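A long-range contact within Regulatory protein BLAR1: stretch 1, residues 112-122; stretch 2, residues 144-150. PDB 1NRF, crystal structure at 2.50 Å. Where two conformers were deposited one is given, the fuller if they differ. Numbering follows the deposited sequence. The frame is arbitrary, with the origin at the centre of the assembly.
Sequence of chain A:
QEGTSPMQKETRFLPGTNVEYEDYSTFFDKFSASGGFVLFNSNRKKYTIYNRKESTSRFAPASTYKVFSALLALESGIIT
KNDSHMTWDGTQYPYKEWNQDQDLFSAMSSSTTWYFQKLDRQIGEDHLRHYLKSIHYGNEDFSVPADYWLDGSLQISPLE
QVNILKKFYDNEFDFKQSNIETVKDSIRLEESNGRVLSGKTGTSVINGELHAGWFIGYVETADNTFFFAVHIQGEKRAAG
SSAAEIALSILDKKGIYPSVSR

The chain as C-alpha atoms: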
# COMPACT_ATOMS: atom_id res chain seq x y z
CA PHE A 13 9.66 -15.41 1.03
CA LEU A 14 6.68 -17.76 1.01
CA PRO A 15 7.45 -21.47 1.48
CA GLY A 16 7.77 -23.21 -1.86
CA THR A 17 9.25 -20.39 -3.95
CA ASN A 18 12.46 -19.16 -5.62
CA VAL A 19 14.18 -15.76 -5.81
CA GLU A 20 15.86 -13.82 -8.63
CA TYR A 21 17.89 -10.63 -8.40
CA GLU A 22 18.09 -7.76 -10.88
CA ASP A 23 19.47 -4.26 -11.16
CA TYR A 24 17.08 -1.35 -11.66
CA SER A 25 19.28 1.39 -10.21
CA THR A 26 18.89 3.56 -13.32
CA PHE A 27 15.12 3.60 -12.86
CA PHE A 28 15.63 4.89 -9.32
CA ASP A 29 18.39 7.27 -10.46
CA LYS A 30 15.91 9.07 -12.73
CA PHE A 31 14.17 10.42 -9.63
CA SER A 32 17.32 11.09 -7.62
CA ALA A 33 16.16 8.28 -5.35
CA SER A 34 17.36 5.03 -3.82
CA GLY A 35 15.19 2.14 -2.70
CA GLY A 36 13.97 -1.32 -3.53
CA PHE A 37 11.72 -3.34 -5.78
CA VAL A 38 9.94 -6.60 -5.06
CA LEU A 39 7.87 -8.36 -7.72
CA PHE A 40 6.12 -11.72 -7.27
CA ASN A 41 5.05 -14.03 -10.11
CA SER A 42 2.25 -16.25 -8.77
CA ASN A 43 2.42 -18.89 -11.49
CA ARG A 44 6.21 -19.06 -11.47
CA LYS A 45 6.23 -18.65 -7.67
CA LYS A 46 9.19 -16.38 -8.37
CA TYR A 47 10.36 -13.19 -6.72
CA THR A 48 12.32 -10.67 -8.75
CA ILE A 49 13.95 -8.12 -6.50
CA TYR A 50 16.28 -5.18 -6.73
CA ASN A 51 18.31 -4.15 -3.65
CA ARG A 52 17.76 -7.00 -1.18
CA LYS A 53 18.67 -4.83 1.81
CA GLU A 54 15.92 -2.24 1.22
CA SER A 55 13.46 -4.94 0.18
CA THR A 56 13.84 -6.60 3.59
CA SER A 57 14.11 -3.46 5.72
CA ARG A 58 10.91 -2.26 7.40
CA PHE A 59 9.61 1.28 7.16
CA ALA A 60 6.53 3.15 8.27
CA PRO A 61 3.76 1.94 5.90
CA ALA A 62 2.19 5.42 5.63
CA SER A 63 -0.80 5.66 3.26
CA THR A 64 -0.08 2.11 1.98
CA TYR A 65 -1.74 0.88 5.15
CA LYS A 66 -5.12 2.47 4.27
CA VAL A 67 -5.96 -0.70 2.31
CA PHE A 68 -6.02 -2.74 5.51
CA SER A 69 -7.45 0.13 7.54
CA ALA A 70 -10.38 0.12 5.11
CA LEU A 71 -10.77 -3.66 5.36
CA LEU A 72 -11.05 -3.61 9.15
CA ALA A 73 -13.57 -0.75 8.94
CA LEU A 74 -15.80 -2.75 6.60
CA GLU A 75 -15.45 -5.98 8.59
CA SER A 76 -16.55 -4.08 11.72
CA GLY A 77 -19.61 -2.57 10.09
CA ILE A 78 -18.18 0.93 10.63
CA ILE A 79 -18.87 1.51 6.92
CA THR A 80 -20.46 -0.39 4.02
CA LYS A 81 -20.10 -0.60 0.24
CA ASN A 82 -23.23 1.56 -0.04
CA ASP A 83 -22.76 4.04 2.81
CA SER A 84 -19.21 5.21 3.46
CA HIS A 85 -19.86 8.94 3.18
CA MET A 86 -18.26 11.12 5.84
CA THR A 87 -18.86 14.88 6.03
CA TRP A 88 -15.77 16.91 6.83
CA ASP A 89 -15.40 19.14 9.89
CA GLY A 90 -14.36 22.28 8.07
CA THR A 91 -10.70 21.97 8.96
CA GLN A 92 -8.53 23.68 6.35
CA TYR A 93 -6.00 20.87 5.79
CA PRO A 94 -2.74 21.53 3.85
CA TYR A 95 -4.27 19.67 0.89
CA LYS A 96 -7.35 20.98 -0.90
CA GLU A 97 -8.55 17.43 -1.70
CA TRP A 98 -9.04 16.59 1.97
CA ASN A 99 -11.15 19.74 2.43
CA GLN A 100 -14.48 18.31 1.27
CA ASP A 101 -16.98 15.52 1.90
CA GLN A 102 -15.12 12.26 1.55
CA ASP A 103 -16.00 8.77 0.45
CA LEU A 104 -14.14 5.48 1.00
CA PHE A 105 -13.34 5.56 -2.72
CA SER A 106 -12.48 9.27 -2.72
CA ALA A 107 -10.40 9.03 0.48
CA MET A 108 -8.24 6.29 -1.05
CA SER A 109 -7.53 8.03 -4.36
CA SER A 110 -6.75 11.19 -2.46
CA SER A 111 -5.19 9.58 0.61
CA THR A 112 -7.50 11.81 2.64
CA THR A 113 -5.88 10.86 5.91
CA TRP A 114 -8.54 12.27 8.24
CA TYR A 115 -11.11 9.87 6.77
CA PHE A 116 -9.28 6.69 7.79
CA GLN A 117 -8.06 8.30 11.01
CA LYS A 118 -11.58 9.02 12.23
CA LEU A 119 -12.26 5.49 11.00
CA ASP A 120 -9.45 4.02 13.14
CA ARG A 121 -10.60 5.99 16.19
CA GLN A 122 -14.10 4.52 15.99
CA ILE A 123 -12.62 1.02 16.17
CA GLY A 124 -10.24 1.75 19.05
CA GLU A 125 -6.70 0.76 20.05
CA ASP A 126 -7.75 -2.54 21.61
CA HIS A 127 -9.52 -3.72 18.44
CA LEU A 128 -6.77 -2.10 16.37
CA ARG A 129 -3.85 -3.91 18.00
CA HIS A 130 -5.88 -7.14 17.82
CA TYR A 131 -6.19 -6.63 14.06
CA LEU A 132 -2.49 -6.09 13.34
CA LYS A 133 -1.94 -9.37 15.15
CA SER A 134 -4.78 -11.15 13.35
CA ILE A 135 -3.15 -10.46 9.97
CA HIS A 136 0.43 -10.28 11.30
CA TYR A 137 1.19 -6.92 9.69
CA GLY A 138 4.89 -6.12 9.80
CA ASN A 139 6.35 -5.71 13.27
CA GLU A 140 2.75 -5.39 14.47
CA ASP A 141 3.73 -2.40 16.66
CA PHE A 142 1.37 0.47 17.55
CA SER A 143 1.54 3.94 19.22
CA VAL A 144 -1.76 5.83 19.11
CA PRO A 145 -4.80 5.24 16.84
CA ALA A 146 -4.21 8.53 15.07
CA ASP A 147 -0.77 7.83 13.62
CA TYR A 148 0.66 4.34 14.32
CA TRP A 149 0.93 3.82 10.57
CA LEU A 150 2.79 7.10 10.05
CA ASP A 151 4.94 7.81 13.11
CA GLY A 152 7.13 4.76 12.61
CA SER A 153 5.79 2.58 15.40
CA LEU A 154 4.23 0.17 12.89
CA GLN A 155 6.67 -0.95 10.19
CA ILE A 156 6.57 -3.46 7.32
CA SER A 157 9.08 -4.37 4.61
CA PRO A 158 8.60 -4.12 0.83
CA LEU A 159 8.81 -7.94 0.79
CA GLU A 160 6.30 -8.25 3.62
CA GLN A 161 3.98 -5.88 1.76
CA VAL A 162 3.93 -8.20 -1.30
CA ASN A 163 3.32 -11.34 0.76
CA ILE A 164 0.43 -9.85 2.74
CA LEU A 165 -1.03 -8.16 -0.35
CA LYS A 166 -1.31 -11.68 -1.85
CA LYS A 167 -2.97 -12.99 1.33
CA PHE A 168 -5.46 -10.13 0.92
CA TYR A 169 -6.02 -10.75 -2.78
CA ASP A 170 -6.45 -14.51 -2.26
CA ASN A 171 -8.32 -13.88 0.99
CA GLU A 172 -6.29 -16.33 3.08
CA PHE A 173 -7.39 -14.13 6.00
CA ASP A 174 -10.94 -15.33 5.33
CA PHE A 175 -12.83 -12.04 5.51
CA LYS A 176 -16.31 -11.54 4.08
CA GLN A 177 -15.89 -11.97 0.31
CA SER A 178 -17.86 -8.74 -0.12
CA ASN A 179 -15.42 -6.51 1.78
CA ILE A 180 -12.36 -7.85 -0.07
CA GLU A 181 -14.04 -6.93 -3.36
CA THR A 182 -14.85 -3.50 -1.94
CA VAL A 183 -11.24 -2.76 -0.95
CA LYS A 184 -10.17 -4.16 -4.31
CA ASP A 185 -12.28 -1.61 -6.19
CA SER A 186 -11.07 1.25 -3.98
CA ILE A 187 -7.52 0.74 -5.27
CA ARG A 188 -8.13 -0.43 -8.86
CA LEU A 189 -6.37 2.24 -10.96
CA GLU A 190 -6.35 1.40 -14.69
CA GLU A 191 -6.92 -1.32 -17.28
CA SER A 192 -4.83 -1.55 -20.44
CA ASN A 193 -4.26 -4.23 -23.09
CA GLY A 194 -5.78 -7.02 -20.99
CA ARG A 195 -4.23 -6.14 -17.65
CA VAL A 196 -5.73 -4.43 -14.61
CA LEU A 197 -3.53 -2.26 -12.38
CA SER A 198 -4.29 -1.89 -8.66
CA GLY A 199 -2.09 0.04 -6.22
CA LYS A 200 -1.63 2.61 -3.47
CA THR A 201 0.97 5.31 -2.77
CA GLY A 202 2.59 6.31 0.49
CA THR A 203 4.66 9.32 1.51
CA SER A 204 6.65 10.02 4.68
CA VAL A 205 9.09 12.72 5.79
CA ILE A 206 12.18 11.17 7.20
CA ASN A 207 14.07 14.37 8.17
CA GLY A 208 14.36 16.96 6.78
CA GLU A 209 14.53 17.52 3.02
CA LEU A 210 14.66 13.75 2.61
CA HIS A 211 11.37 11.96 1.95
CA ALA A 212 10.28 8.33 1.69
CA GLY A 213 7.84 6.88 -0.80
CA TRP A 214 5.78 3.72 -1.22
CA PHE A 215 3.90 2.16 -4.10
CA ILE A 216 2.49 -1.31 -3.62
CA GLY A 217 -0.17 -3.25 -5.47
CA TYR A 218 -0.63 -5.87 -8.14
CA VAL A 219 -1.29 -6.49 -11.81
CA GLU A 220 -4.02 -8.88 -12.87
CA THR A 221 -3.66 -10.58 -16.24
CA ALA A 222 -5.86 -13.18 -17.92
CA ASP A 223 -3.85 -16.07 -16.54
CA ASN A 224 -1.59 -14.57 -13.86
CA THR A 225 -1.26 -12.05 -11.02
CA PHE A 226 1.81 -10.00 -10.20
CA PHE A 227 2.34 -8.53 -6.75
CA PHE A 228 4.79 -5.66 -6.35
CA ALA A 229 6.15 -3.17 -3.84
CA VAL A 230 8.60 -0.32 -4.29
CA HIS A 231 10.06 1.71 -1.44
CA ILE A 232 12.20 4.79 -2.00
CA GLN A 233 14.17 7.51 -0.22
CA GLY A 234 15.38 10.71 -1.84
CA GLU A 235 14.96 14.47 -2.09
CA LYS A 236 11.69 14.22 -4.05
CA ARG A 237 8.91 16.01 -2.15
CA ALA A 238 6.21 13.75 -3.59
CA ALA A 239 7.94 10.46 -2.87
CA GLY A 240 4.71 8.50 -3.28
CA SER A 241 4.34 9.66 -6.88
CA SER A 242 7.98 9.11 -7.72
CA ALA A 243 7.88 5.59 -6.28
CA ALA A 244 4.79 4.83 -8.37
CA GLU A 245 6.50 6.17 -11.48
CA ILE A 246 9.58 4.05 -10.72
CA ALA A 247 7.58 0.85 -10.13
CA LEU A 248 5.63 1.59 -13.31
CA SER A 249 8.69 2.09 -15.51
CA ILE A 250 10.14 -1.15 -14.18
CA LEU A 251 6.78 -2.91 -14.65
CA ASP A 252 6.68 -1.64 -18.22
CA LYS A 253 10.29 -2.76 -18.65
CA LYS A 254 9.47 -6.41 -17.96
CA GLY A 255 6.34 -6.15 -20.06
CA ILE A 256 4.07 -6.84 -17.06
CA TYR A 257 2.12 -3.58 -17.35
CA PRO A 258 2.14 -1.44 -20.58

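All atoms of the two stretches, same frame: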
# COMPACT_ATOMS: atom_id res chain seq x y z
N THR A 112 -6.95 10.88 1.67
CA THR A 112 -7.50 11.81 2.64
C THR A 112 -7.34 11.12 3.97
O THR A 112 -8.17 10.31 4.37
CB THR A 112 -8.99 12.08 2.36
OG1 THR A 112 -9.12 12.73 1.09
CG2 THR A 112 -9.57 12.98 3.45
N THR A 113 -6.24 11.44 4.63
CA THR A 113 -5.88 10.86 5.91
C THR A 113 -6.93 10.95 7.01
O THR A 113 -7.18 9.96 7.69
CB THR A 113 -4.56 11.46 6.42
OG1 THR A 113 -3.52 11.17 5.48
CG2 THR A 113 -4.19 10.87 7.77
N TRP A 114 -7.55 12.12 7.18
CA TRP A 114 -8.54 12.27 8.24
C TRP A 114 -9.67 11.26 8.17
O TRP A 114 -10.20 10.85 9.20
CB TRP A 114 -9.11 13.71 8.29
CG TRP A 114 -9.95 14.16 7.11
CD1 TRP A 114 -9.57 15.00 6.11
CD2 TRP A 114 -11.33 13.86 6.87
NE1 TRP A 114 -10.62 15.26 5.28
CE2 TRP A 114 -11.72 14.57 5.72
CE3 TRP A 114 -12.29 13.06 7.52
CZ2 TRP A 114 -13.02 14.52 5.20
CZ3 TRP A 114 -13.59 13.00 7.00
CH2 TRP A 114 -13.94 13.73 5.85
N TYR A 115 -10.03 10.84 6.96
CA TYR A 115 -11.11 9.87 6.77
C TYR A 115 -10.83 8.53 7.45
O TYR A 115 -11.67 8.01 8.18
CB TYR A 115 -11.34 9.64 5.28
CG TYR A 115 -12.45 8.67 4.97
CD1 TYR A 115 -12.26 7.30 5.11
CD2 TYR A 115 -13.71 9.12 4.55
CE1 TYR A 115 -13.29 6.41 4.84
CE2 TYR A 115 -14.74 8.24 4.28
CZ TYR A 115 -14.53 6.89 4.43
OH TYR A 115 -15.56 6.02 4.15
N PHE A 116 -9.65 7.97 7.20
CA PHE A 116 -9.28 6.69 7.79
C PHE A 116 -8.94 6.85 9.26
O PHE A 116 -9.16 5.94 10.06
CB PHE A 116 -8.12 6.06 7.01
CG PHE A 116 -8.46 5.77 5.57
CD1 PHE A 116 -8.36 6.77 4.60
CD2 PHE A 116 -8.99 4.53 5.20
CE1 PHE A 116 -8.79 6.54 3.28
CE2 PHE A 116 -9.42 4.29 3.89
CZ PHE A 116 -9.32 5.30 2.93
N GLN A 117 -8.41 8.01 9.62
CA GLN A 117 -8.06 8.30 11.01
C GLN A 117 -9.31 8.27 11.89
O GLN A 117 -9.35 7.60 12.92
CB GLN A 117 -7.40 9.67 11.11
CG GLN A 117 -5.93 9.62 11.49
CD GLN A 117 -5.25 10.97 11.32
OE1 GLN A 117 -4.17 11.21 11.87
NE2 GLN A 117 -5.87 11.86 10.56
N LYS A 118 -10.35 8.99 11.47
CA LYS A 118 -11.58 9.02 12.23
C LYS A 118 -12.24 7.66 12.14
O LYS A 118 -13.17 7.34 12.89
CB LYS A 118 -12.50 10.13 11.71
CG LYS A 118 -11.88 11.54 11.79
CD LYS A 118 -12.92 12.67 11.93
CE LYS A 118 -13.81 12.84 10.70
NZ LYS A 118 -14.75 14.01 10.83
N LEU A 119 -11.74 6.84 11.21
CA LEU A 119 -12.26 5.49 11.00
C LEU A 119 -11.56 4.57 12.00
O LEU A 119 -12.18 3.67 12.57
CB LEU A 119 -11.95 5.05 9.57
CG LEU A 119 -13.00 4.29 8.74
CD1 LEU A 119 -14.35 4.98 8.82
CD2 LEU A 119 -12.52 4.21 7.30
N ASP A 120 -10.26 4.81 12.21
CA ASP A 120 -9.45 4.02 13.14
C ASP A 120 -9.81 4.33 14.59
O ASP A 120 -9.70 3.46 15.46
CB ASP A 120 -7.95 4.31 12.91
CG ASP A 120 -7.37 3.53 11.72
OD1 ASP A 120 -8.14 2.90 10.97
OD2 ASP A 120 -6.13 3.55 11.54
N ARG A 121 -10.22 5.57 14.85
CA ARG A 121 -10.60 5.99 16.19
C ARG A 121 -11.93 5.39 16.64
O ARG A 121 -12.15 5.18 17.83
CB ARG A 121 -10.68 7.52 16.26
CG ARG A 121 -9.33 8.23 16.15
CD ARG A 121 -9.47 9.61 15.51
NE ARG A 121 -8.21 10.35 15.51
CZ ARG A 121 -8.00 11.47 14.82
NH1 ARG A 121 -8.97 11.96 14.06
NH2 ARG A 121 -6.84 12.11 14.90
N GLN A 122 -12.80 5.10 15.68
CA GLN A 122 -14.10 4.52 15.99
C GLN A 122 -13.90 3.07 16.42
O GLN A 122 -14.63 2.55 17.28
CB GLN A 122 -15.03 4.60 14.77
CG GLN A 122 -16.51 4.48 15.11
CD GLN A 122 -17.44 4.69 13.90
OE1 GLN A 122 -17.25 5.61 13.10
NE2 GLN A 122 -18.46 3.83 13.78
N VAL A 144 -0.44 5.29 18.84
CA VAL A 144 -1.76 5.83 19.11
C VAL A 144 -2.60 5.69 17.83
O VAL A 144 -2.08 5.83 16.71
CB VAL A 144 -1.69 7.32 19.55
CG1 VAL A 144 -0.83 7.43 20.81
CG2 VAL A 144 -1.13 8.18 18.43
N PRO A 145 -3.90 5.41 17.98
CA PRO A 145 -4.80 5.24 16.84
C PRO A 145 -4.68 6.25 15.72
O PRO A 145 -4.87 5.91 14.55
CB PRO A 145 -6.20 5.24 17.49
CG PRO A 145 -5.97 5.85 18.85
CD PRO A 145 -4.64 5.34 19.25
N ALA A 146 -4.32 7.48 16.07
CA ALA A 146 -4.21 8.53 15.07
C ALA A 146 -3.04 8.45 14.11
O ALA A 146 -3.16 8.90 12.97
CB ALA A 146 -4.20 9.89 15.77
N ASP A 147 -1.92 7.87 14.52
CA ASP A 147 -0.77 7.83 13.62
C ASP A 147 0.20 6.64 13.65
O ASP A 147 1.31 6.75 13.13
CB ASP A 147 0.04 9.13 13.78
CG ASP A 147 -0.28 9.85 15.09
OD1 ASP A 147 -1.40 10.39 15.21
OD2 ASP A 147 0.59 9.90 15.98
N TYR A 148 -0.21 5.52 14.23
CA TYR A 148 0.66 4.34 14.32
C TYR A 148 1.26 3.90 12.99
O TYR A 148 2.34 3.33 12.95
CB TYR A 148 -0.09 3.15 14.93
CG TYR A 148 -1.36 2.73 14.20
CD1 TYR A 148 -2.55 3.42 14.38
CD2 TYR A 148 -1.36 1.61 13.36
CE1 TYR A 148 -3.73 3.01 13.75
CE2 TYR A 148 -2.53 1.19 12.73
CZ TYR A 148 -3.71 1.89 12.93
OH TYR A 148 -4.86 1.47 12.30
N TRP A 149 0.53 4.19 11.92
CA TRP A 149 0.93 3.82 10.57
C TRP A 149 1.71 4.92 9.86
O TRP A 149 2.01 4.82 8.67
CB TRP A 149 -0.31 3.47 9.75
CG TRP A 149 -1.39 4.47 9.91
CD1 TRP A 149 -2.30 4.56 10.92
CD2 TRP A 149 -1.63 5.60 9.06
NE1 TRP A 149 -3.08 5.67 10.77
CE2 TRP A 149 -2.69 6.34 9.64
CE3 TRP A 149 -1.04 6.07 7.88
CZ2 TRP A 149 -3.19 7.51 9.07
CZ3 TRP A 149 -1.53 7.24 7.31
CH2 TRP A 149 -2.60 7.95 7.91
N LEU A 150 2.04 5.98 10.61
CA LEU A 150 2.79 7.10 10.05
C LEU A 150 3.99 7.51 10.89
O LEU A 150 5.01 7.91 10.34
CB LEU A 150 1.87 8.32 9.89
CG LEU A 150 1.14 8.52 8.56
CD1 LEU A 150 0.16 9.69 8.68
CD2 LEU A 150 2.15 8.79 7.43
O HOH W 1 -5.79 6.20 11.88

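Contact between a helix of BLAR1 (stretch 1) and an irregular segment (stretch 2) that lies along one side of it, burying 388 Å² in all, both sides summed. Stretch 2 has no regular helix or strand, but it is held in turns by its own backbone: Val144 O accepts from Asp147 N at 3.0 Å and from Tyr148 N at 3.1 Å, and Leu150 N donates to Asp147 O at 2.7 Å. The residues that touch stretch 2 closely, Thr113, Gln117, Asp120 and Arg121, recur at steps of three or four, as expected when one side of a helix meets its neighbour; Trp114, Tyr115, Lys118 and Leu119 make no contact. Thr113 points toward stretch 2 and sets its methyl against the indole of Trp149, CG2 to CH2 3.3 Å, a tight approach at the ring edge, near its plane. One turn on, Gln117 reaches the same edge, with CG 4.2 Å from Trp149 CZ2, so the indole lies alongside two successive turns of the helix. The CA-to-CB bond of Gln117 runs sideways, yet its extended chain brings the amide to the backbone of Ala146. There the modelled OE1 lies 2.8 Å from Ala146 O; the amide is probably turned over in the model, and turned back it may form a hydrogen bond. Asp120 is the polar centre of the contact. It is buried and points toward stretch 2, and its OD2 accepts a hydrogen bond from Tyr148 OH at 2.6 Å, the one direct hydrogen bond across the stretches that the geometry establishes. Water 1 adds an indirect link: it donates to Asp120 OD2 at 2.7 Å and to Pro145 O at 2.8 Å, and accepts from Trp149 NE1 at 3.0 Å. Trp149 NE1 itself stays 3.8 Å from Asp120 OD2, so the water bridges a gap that the two side chains leave open. The same carboxylate oxygen thus serves both the tyrosine and the water, while OD1 is hydrogen-bonded elsewhere in the structure. Asp120 CB also packs against the Pro145 carbonyl, 3.8 Å from its O. Arg121 closes the contact at the exposed end. Its CA-to-CB bond runs sideways, but the long side chain carries the guanidinium back to Ala146, NH2 to CB 3.6 Å, an oblique approach to a methyl group. This last contact is packing without a charged partner in stretch 2, in contrast to the buried, hydrogen-bonded Asp120 beside it.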